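Alp7A (Bacillus subtilis, PDB 5EC0) is a nucleotide-binding, actin-like protein of the bacterial cytoskeleton that takes part in plasmid segregation, probably by forming filaments. Local coordinates at residues 33-38 against 66-71; 117-122 against 169-174; 124-129 against 176-181. All coordinates share one frame; numbering follows the deposited sequence.

Interaction 1 of 3, residues 33-38 against 66-71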
# COMPACT_ATOMS: atom_id res chain seq x y z
N ILE A 33 -0.56 -19.30 -14.94
CA ILE A 33 -0.85 -20.69 -15.23
C ILE A 33 -1.10 -20.84 -16.73
O ILE A 33 -1.16 -19.85 -17.45
CB ILE A 33 -2.08 -21.17 -14.44
CG1 ILE A 33 -3.32 -20.39 -14.89
CG2 ILE A 33 -1.85 -20.95 -12.94
CD1 ILE A 33 -4.60 -20.76 -14.16
N SER A 34 -1.25 -22.07 -17.21
CA SER A 34 -1.43 -22.29 -18.65
C SER A 34 -2.91 -22.27 -19.01
O SER A 34 -3.77 -22.21 -18.12
CB SER A 34 -0.80 -23.62 -19.08
OG SER A 34 -1.58 -24.72 -18.63
N LYS A 35 -3.21 -22.32 -20.30
CA LYS A 35 -4.60 -22.32 -20.75
C LYS A 35 -5.37 -23.54 -20.22
O LYS A 35 -6.48 -23.40 -19.71
CB LYS A 35 -4.67 -22.27 -22.28
CG LYS A 35 -6.07 -22.49 -22.86
CD LYS A 35 -6.09 -22.25 -24.35
CE LYS A 35 -7.46 -22.52 -24.96
NZ LYS A 35 -7.77 -23.99 -25.06
N GLU A 36 -4.77 -24.72 -20.33
CA GLU A 36 -5.49 -25.91 -19.92
C GLU A 36 -5.61 -25.95 -18.40
O GLU A 36 -6.58 -26.48 -17.88
CB GLU A 36 -4.81 -27.19 -20.43
CG GLU A 36 -4.05 -27.96 -19.37
CD GLU A 36 -3.26 -29.12 -19.92
OE1 GLU A 36 -3.32 -29.36 -21.15
OE2 GLU A 36 -2.58 -29.79 -19.12
N ALA A 37 -4.65 -25.38 -17.68
CA ALA A 37 -4.74 -25.37 -16.22
C ALA A 37 -5.89 -24.47 -15.76
O ALA A 37 -6.58 -24.78 -14.80
CB ALA A 37 -3.42 -24.91 -15.60
N ALA A 38 -6.10 -23.36 -16.48
CA ALA A 38 -7.17 -22.41 -16.19
C ALA A 38 -8.55 -22.98 -16.52
O ALA A 38 -9.55 -22.64 -15.89
CB ALA A 38 -6.94 -21.11 -16.95
N GLU A 66 -1.76 -14.50 -25.40
CA GLU A 66 -2.82 -14.53 -24.39
C GLU A 66 -2.40 -15.36 -23.18
O GLU A 66 -2.30 -16.58 -23.25
CB GLU A 66 -4.11 -15.09 -24.98
CG GLU A 66 -5.22 -15.27 -23.96
CD GLU A 66 -6.55 -15.67 -24.59
OE1 GLU A 66 -6.59 -15.87 -25.82
OE2 GLU A 66 -7.54 -15.80 -23.84
N ARG A 67 -2.18 -14.70 -22.05
CA ARG A 67 -1.68 -15.40 -20.87
C ARG A 67 -2.68 -15.39 -19.69
O ARG A 67 -3.49 -14.46 -19.54
CB ARG A 67 -0.33 -14.81 -20.46
CG ARG A 67 0.77 -15.12 -21.49
CD ARG A 67 1.97 -14.19 -21.36
NE ARG A 67 2.57 -14.28 -20.04
CZ ARG A 67 3.58 -13.51 -19.62
NH1 ARG A 67 4.08 -12.59 -20.43
NH2 ARG A 67 4.07 -13.67 -18.40
N TYR A 68 -2.61 -16.44 -18.88
CA TYR A 68 -3.63 -16.74 -17.88
C TYR A 68 -3.08 -16.57 -16.45
O TYR A 68 -2.02 -17.12 -16.12
CB TYR A 68 -4.18 -18.17 -18.10
CG TYR A 68 -4.78 -18.36 -19.49
CD1 TYR A 68 -3.98 -18.64 -20.59
CD2 TYR A 68 -6.15 -18.23 -19.70
CE1 TYR A 68 -4.53 -18.79 -21.86
CE2 TYR A 68 -6.71 -18.39 -20.96
CZ TYR A 68 -5.90 -18.67 -22.04
OH TYR A 68 -6.46 -18.81 -23.29
N PHE A 69 -3.78 -15.81 -15.62
CA PHE A 69 -3.27 -15.47 -14.29
C PHE A 69 -4.29 -15.68 -13.18
O PHE A 69 -5.45 -15.28 -13.31
CB PHE A 69 -2.81 -14.00 -14.22
CG PHE A 69 -1.78 -13.64 -15.25
CD1 PHE A 69 -2.17 -13.18 -16.50
CD2 PHE A 69 -0.43 -13.75 -14.97
CE1 PHE A 69 -1.22 -12.85 -17.47
CE2 PHE A 69 0.53 -13.43 -15.92
CZ PHE A 69 0.13 -12.97 -17.18
N LEU A 70 -3.83 -16.28 -12.09
CA LEU A 70 -4.53 -16.25 -10.81
C LEU A 70 -4.09 -14.99 -10.08
O LEU A 70 -2.89 -14.72 -9.98
CB LEU A 70 -4.23 -17.50 -9.97
CG LEU A 70 -4.57 -18.85 -10.61
CD1 LEU A 70 -3.98 -20.04 -9.84
CD2 LEU A 70 -6.08 -18.98 -10.73
N VAL A 71 -5.05 -14.23 -9.56
CA VAL A 71 -4.77 -12.96 -8.90
C VAL A 71 -5.36 -12.89 -7.50
O VAL A 71 -6.51 -13.27 -7.28
CB VAL A 71 -5.35 -11.78 -9.70
CG1 VAL A 71 -5.03 -10.47 -9.01
CG2 VAL A 71 -4.88 -11.81 -11.17
O HOH W 1 -0.14 -18.12 -19.19

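Interaction 2 of 3, residues 117-122 against 169-174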
# COMPACT_ATOMS: atom_id res chain seq x y z
N ASP A 117 -22.30 -4.33 -19.68
CA ASP A 117 -21.36 -3.25 -19.97
C ASP A 117 -19.93 -3.80 -20.07
O ASP A 117 -19.38 -4.26 -19.08
CB ASP A 117 -21.44 -2.16 -18.90
CG ASP A 117 -20.62 -0.93 -19.24
OD1 ASP A 117 -20.06 -0.85 -20.35
OD2 ASP A 117 -20.54 -0.03 -18.37
N ASN A 118 -19.34 -3.77 -21.26
CA ASN A 118 -18.01 -4.36 -21.44
C ASN A 118 -16.87 -3.34 -21.55
O ASN A 118 -15.78 -3.67 -22.00
CB ASN A 118 -17.99 -5.25 -22.68
CG ASN A 118 -18.93 -6.44 -22.56
OD1 ASN A 118 -19.00 -7.08 -21.51
ND2 ASN A 118 -19.67 -6.73 -23.62
N GLU A 119 -17.12 -2.11 -21.12
CA GLU A 119 -16.13 -1.05 -21.29
C GLU A 119 -16.03 -0.18 -20.06
O GLU A 119 -17.04 0.21 -19.48
CB GLU A 119 -16.46 -0.19 -22.51
CG GLU A 119 -15.22 0.30 -23.27
CD GLU A 119 -15.50 1.48 -24.18
OE1 GLU A 119 -15.44 1.31 -25.42
OE2 GLU A 119 -15.78 2.58 -23.65
N VAL A 120 -14.79 0.13 -19.66
CA VAL A 120 -14.52 1.04 -18.56
C VAL A 120 -13.59 2.16 -19.03
O VAL A 120 -12.51 1.88 -19.55
CB VAL A 120 -13.87 0.32 -17.34
CG1 VAL A 120 -13.41 1.34 -16.29
CG2 VAL A 120 -14.84 -0.67 -16.74
N THR A 121 -14.03 3.40 -18.84
CA THR A 121 -13.15 4.56 -19.00
C THR A 121 -12.71 5.12 -17.63
O THR A 121 -13.52 5.29 -16.72
CB THR A 121 -13.84 5.69 -19.82
OG1 THR A 121 -15.17 5.90 -19.32
CG2 THR A 121 -13.92 5.33 -21.28
N ILE A 122 -11.42 5.40 -17.50
CA ILE A 122 -10.86 6.00 -16.30
C ILE A 122 -10.25 7.37 -16.66
O ILE A 122 -9.30 7.44 -17.45
CB ILE A 122 -9.77 5.11 -15.66
CG1 ILE A 122 -10.35 3.76 -15.24
CG2 ILE A 122 -9.11 5.81 -14.47
CD1 ILE A 122 -9.30 2.70 -15.03
N THR A 169 -12.87 -3.98 -22.08
CA THR A 169 -11.93 -2.96 -22.56
C THR A 169 -11.83 -1.84 -21.53
O THR A 169 -12.84 -1.29 -21.10
CB THR A 169 -12.35 -2.38 -23.92
OG1 THR A 169 -12.46 -3.44 -24.86
CG2 THR A 169 -11.33 -1.39 -24.44
N ILE A 170 -10.60 -1.52 -21.13
CA ILE A 170 -10.33 -0.49 -20.13
C ILE A 170 -9.49 0.64 -20.74
O ILE A 170 -8.36 0.41 -21.19
CB ILE A 170 -9.59 -1.07 -18.88
CG1 ILE A 170 -10.46 -2.12 -18.19
CG2 ILE A 170 -9.21 0.01 -17.90
CD1 ILE A 170 -9.67 -3.08 -17.31
N LYS A 171 -10.05 1.85 -20.76
CA LYS A 171 -9.39 3.01 -21.35
C LYS A 171 -9.00 4.03 -20.31
O LYS A 171 -9.85 4.64 -19.65
CB LYS A 171 -10.29 3.68 -22.40
CG LYS A 171 -10.45 2.84 -23.68
CD LYS A 171 -11.62 3.33 -24.51
CE LYS A 171 -11.70 2.60 -25.83
NZ LYS A 171 -12.96 2.90 -26.55
N VAL A 172 -7.69 4.21 -20.16
CA VAL A 172 -7.16 5.16 -19.18
C VAL A 172 -6.78 6.44 -19.91
O VAL A 172 -5.83 6.45 -20.70
CB VAL A 172 -5.95 4.59 -18.44
CG1 VAL A 172 -5.28 5.68 -17.57
CG2 VAL A 172 -6.38 3.37 -17.61
N GLU A 173 -7.56 7.49 -19.67
CA GLU A 173 -7.41 8.75 -20.40
C GLU A 173 -6.16 9.51 -19.99
O GLU A 173 -5.44 10.04 -20.84
CB GLU A 173 -8.65 9.63 -20.18
CG GLU A 173 -9.98 8.95 -20.52
CD GLU A 173 -11.16 9.92 -20.49
OE1 GLU A 173 -10.98 11.07 -20.04
OE2 GLU A 173 -12.25 9.52 -20.94
N ASP A 174 -5.91 9.58 -18.69
CA ASP A 174 -4.77 10.31 -18.15
C ASP A 174 -4.18 9.54 -16.98
O ASP A 174 -4.91 8.96 -16.19
CB ASP A 174 -5.18 11.71 -17.72
CG ASP A 174 -4.01 12.62 -17.50
OD1 ASP A 174 -2.91 12.30 -18.00
OD2 ASP A 174 -4.19 13.66 -16.82

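Interaction 3 of 3, residues 124-129 against 176-181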
# COMPACT_ATOMS: atom_id res chain seq x y z
N TYR A 124 -8.68 9.61 -14.70
CA TYR A 124 -7.43 9.91 -14.02
C TYR A 124 -6.96 8.72 -13.18
O TYR A 124 -7.57 8.40 -12.16
CB TYR A 124 -7.59 11.16 -13.15
CG TYR A 124 -6.28 11.74 -12.68
CD1 TYR A 124 -5.38 12.28 -13.59
CD2 TYR A 124 -5.96 11.78 -11.32
CE1 TYR A 124 -4.17 12.84 -13.18
CE2 TYR A 124 -4.74 12.34 -10.89
CZ TYR A 124 -3.85 12.86 -11.83
OH TYR A 124 -2.67 13.41 -11.41
N PHE A 125 -5.91 8.05 -13.65
CA PHE A 125 -5.29 6.94 -12.94
C PHE A 125 -4.05 7.46 -12.25
O PHE A 125 -3.27 8.22 -12.85
CB PHE A 125 -4.93 5.79 -13.89
CG PHE A 125 -4.19 4.64 -13.24
CD1 PHE A 125 -2.80 4.64 -13.14
CD2 PHE A 125 -4.88 3.53 -12.74
CE1 PHE A 125 -2.12 3.59 -12.55
CE2 PHE A 125 -4.21 2.47 -12.15
CZ PHE A 125 -2.84 2.50 -12.05
N GLN A 126 -3.84 7.03 -11.01
CA GLN A 126 -2.68 7.48 -10.28
C GLN A 126 -2.12 6.33 -9.45
O GLN A 126 -2.86 5.58 -8.79
CB GLN A 126 -3.05 8.68 -9.41
CG GLN A 126 -1.94 9.62 -9.12
CD GLN A 126 -2.38 10.83 -8.31
OE1 GLN A 126 -1.71 11.87 -8.34
NE2 GLN A 126 -3.49 10.71 -7.57
N THR A 127 -0.81 6.17 -9.53
CA THR A 127 -0.11 5.23 -8.66
C THR A 127 1.19 5.90 -8.20
O THR A 127 1.30 7.14 -8.20
CB THR A 127 0.12 3.85 -9.35
OG1 THR A 127 0.67 2.93 -8.41
CG2 THR A 127 1.03 3.96 -10.59
N MET A 128 2.17 5.11 -7.79
CA MET A 128 3.42 5.67 -7.27
C MET A 128 4.52 4.62 -7.31
O MET A 128 4.24 3.45 -7.58
CB MET A 128 3.21 6.21 -5.83
CG MET A 128 2.32 5.32 -4.98
SD MET A 128 1.82 5.98 -3.37
CE MET A 128 0.59 4.76 -2.93
N LEU A 129 5.76 5.04 -7.08
CA LEU A 129 6.90 4.11 -7.05
C LEU A 129 7.65 4.18 -5.71
O LEU A 129 7.80 5.25 -5.14
CB LEU A 129 7.88 4.42 -8.18
CG LEU A 129 7.47 3.98 -9.59
CD1 LEU A 129 8.59 4.31 -10.55
CD2 LEU A 129 7.15 2.50 -9.60
N ALA A 176 -0.74 9.34 -13.92
CA ALA A 176 0.43 9.94 -13.28
C ALA A 176 1.01 9.00 -12.21
O ALA A 176 0.31 8.15 -11.65
CB ALA A 176 0.09 11.31 -12.69
N CYS A 177 2.30 9.16 -11.94
CA CYS A 177 2.98 8.34 -10.95
C CYS A 177 3.74 9.23 -9.97
O CYS A 177 4.58 10.02 -10.39
CB CYS A 177 3.94 7.37 -11.63
SG CYS A 177 4.77 6.30 -10.47
N ARG A 178 3.42 9.11 -8.68
CA ARG A 178 4.04 9.91 -7.63
C ARG A 178 5.14 9.13 -6.92
O ARG A 178 5.50 8.04 -7.35
CB ARG A 178 2.98 10.36 -6.61
CG ARG A 178 1.76 11.01 -7.22
CD ARG A 178 2.08 12.21 -8.14
NE ARG A 178 0.82 12.72 -8.68
CZ ARG A 178 0.63 13.93 -9.17
NH1 ARG A 178 1.62 14.81 -9.21
NH2 ARG A 178 -0.57 14.27 -9.62
N ILE A 179 5.68 9.68 -5.84
CA ILE A 179 6.72 9.01 -5.07
C ILE A 179 6.15 8.50 -3.76
O ILE A 179 5.68 9.31 -2.94
CB ILE A 179 7.92 9.96 -4.74
CG1 ILE A 179 8.47 10.58 -6.02
CG2 ILE A 179 9.03 9.20 -4.00
CD1 ILE A 179 9.31 11.83 -5.77
N GLU A 180 6.18 7.18 -3.57
CA GLU A 180 5.79 6.57 -2.29
C GLU A 180 6.48 7.25 -1.10
O GLU A 180 7.61 7.73 -1.23
CB GLU A 180 6.12 5.07 -2.26
CG GLU A 180 4.99 4.17 -2.67
CD GLU A 180 5.35 2.70 -2.60
OE1 GLU A 180 5.84 2.24 -1.55
OE2 GLU A 180 5.14 1.99 -3.61
N SER A 181 5.78 7.27 0.04
CA SER A 181 6.27 7.83 1.31
C SER A 181 6.26 9.36 1.29
O SER A 181 5.72 9.99 2.21
CB SER A 181 7.67 7.31 1.64
OG SER A 181 7.75 5.91 1.40
O HOH W 2 2.69 1.86 -5.40

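Interaction 1 of 3, residues 33-38 against 66-71
Lys35 covers one face of the Tyr68 ring with the base of its residue. Its CA stands 3.9 Å from the centroid of the Tyr68 ring and 20° off the ring normal, a CH-pi contact. The lysine and tyrosine side chains run side by side, pointing the same way. Lys35 CB lies 3.5 Å from Tyr68 CE1; CG, anti to the backbone N (chi1 171°), is set 3.7 Å from Tyr68 OH, and Lys35 CD comes within 3.6 Å of the same oxygen. The aliphatic part of Lys35 meets the tyrosine, while its NZ forms a salt bridge with Glu39. One helical turn on, Ala38 CB approaches Tyr68 CD2 obliquely at 4.1 Å.

Ile33 crosses the tyrosine at about a right angle. Its CG1 takes the crowded position between backbone N and carbonyl carbon (chi1 64°), which sets it 4.0 Å from Tyr68 CB, while Ile33 CG2 is 3.9 Å from Leu70 CD1. The tip, CD1, rests against CG and CD2 of the same leucine. Ile33 N donates to Tyr68 O at 2.9 Å, and a water bridges Ile33 O and Tyr68 N.

Ser34 OG accepts from Ala37 N, so the serine is an N-cap. The arrangement is that of a chain segment turning through an N-cap serine into a short helix, which leans by aliphatic and aromatic contacts on the neighbouring strand at the surface of an actin-like domain.

Interaction 2 of 3, residues 117-122 against 169-174
Glu119 to Ile122 and Thr169 to Val172 form a parallel pair of beta-strands, their short axes only 13° apart, and the pairing illustrates how such a sheet sorts its side chains. Backbone bonds are carried by Asn118 O, Val120 and Ile122 on one segment and by Thr169, Lys171 and Glu173 on the other. Val120 N donates to Thr169 O at 2.8 Å, and Val120 O accepts from Lys171 N at 2.7 Å; Ile122 repeats the pattern with Lys171 O and Glu173 N. The intervening residues add CA-H...O contacts, such as Glu119 CA to Thr169 O at 3.3 Å.

One face carries Glu119, Thr121, Thr169 and Lys171. Here the extended lysine chain brings NZ to Glu119 OE1 at 3.2 Å, a salt bridge in which the ammonium group comes from above the carboxylate plane, 62° out of it. Nearer the backbone, Glu119 CG lies beside Thr169 CB at 4.0 Å, the two side chains pointing the same way.

In the sheet of this actin-like domain, strand 119-129 runs between strands 166-179 and 2-10, the latter meeting Thr121 through Ile3, while helix 95-112 packs against Val120 and Ile170 on the other face. That second face is apolar. Ile122 lies alongside both Ile170 and Val172; its extended chi2 (161°) carries CD1 to Ile170 CG2 at 3.9 Å and Val172 CG2 at 4.0 Å. Just ahead of the strand, Asp117 OD1 accepts from Glu119 N in an Asx turn.

Interaction 3 of 3, residues 124-129 against 176-181
Tyr124 and Arg178 cross at about a right angle, and Tyr124 OH receives a weak bond from Arg178 NH2 at 2.9 Å. Phe125 O accepts from Ala176 N, continuing the parallel strand pairing. The extended Gln126, with CG anti to the backbone N (chi1 -152°), offers OE1 to the guanidinium side-on: Arg178 NE at 2.7 Å and Arg178 NH2 at 2.9 Å grip that one oxygen, although amide and guanidinium planes are turned 63° apart. An alanine in place of Arg178 would probably leave Gln126 OE1 without either of these two donors, its amide then held mainly through NE2 to Asn7. Thr127 N and O bond to Ala176 O and Arg178 N. Met128 crosses Glu180 at about a right angle, SD 3.7 Å from Glu180 CG, and a water donates to both Met128 O and Glu180 OE2. Leu129 sets CG 3.7 Å from Cys177 SG.

The side chain of Glu180 lies about 6 Å from ADP and about 4 Å from the bound magnesium ion, placing the segment that follows strand 166-179 beside the nucleotide site. Strand 2-10 flanks strand 119-129, helix 364-386 covers Gln126 and Arg178, and helix 140-149 packs on Leu129 and Cys177.

The three contacts reach one sheet yet differ with depth. Interaction 1 is a surface contact some 23 Å, centre to centre, from interaction 2, and joins a short helix to a strand mostly through aliphatic and aromatic packing. Interactions 2 and 3 hold the same two strands, 119-129 and 166-179, and are successive parts of one parallel pairing; they meet where Asp174 O lies 2.9 Å from Phe125 N, probably a hydrogen bond. Interaction 2 is partly buried and pairs opposite charges on its more exposed face. Interaction 3 is buried, replaces that ion pair with an arginine bonded twice to a neutral amide oxygen and weakly to a tyrosine hydroxyl, and ends near the nucleotide.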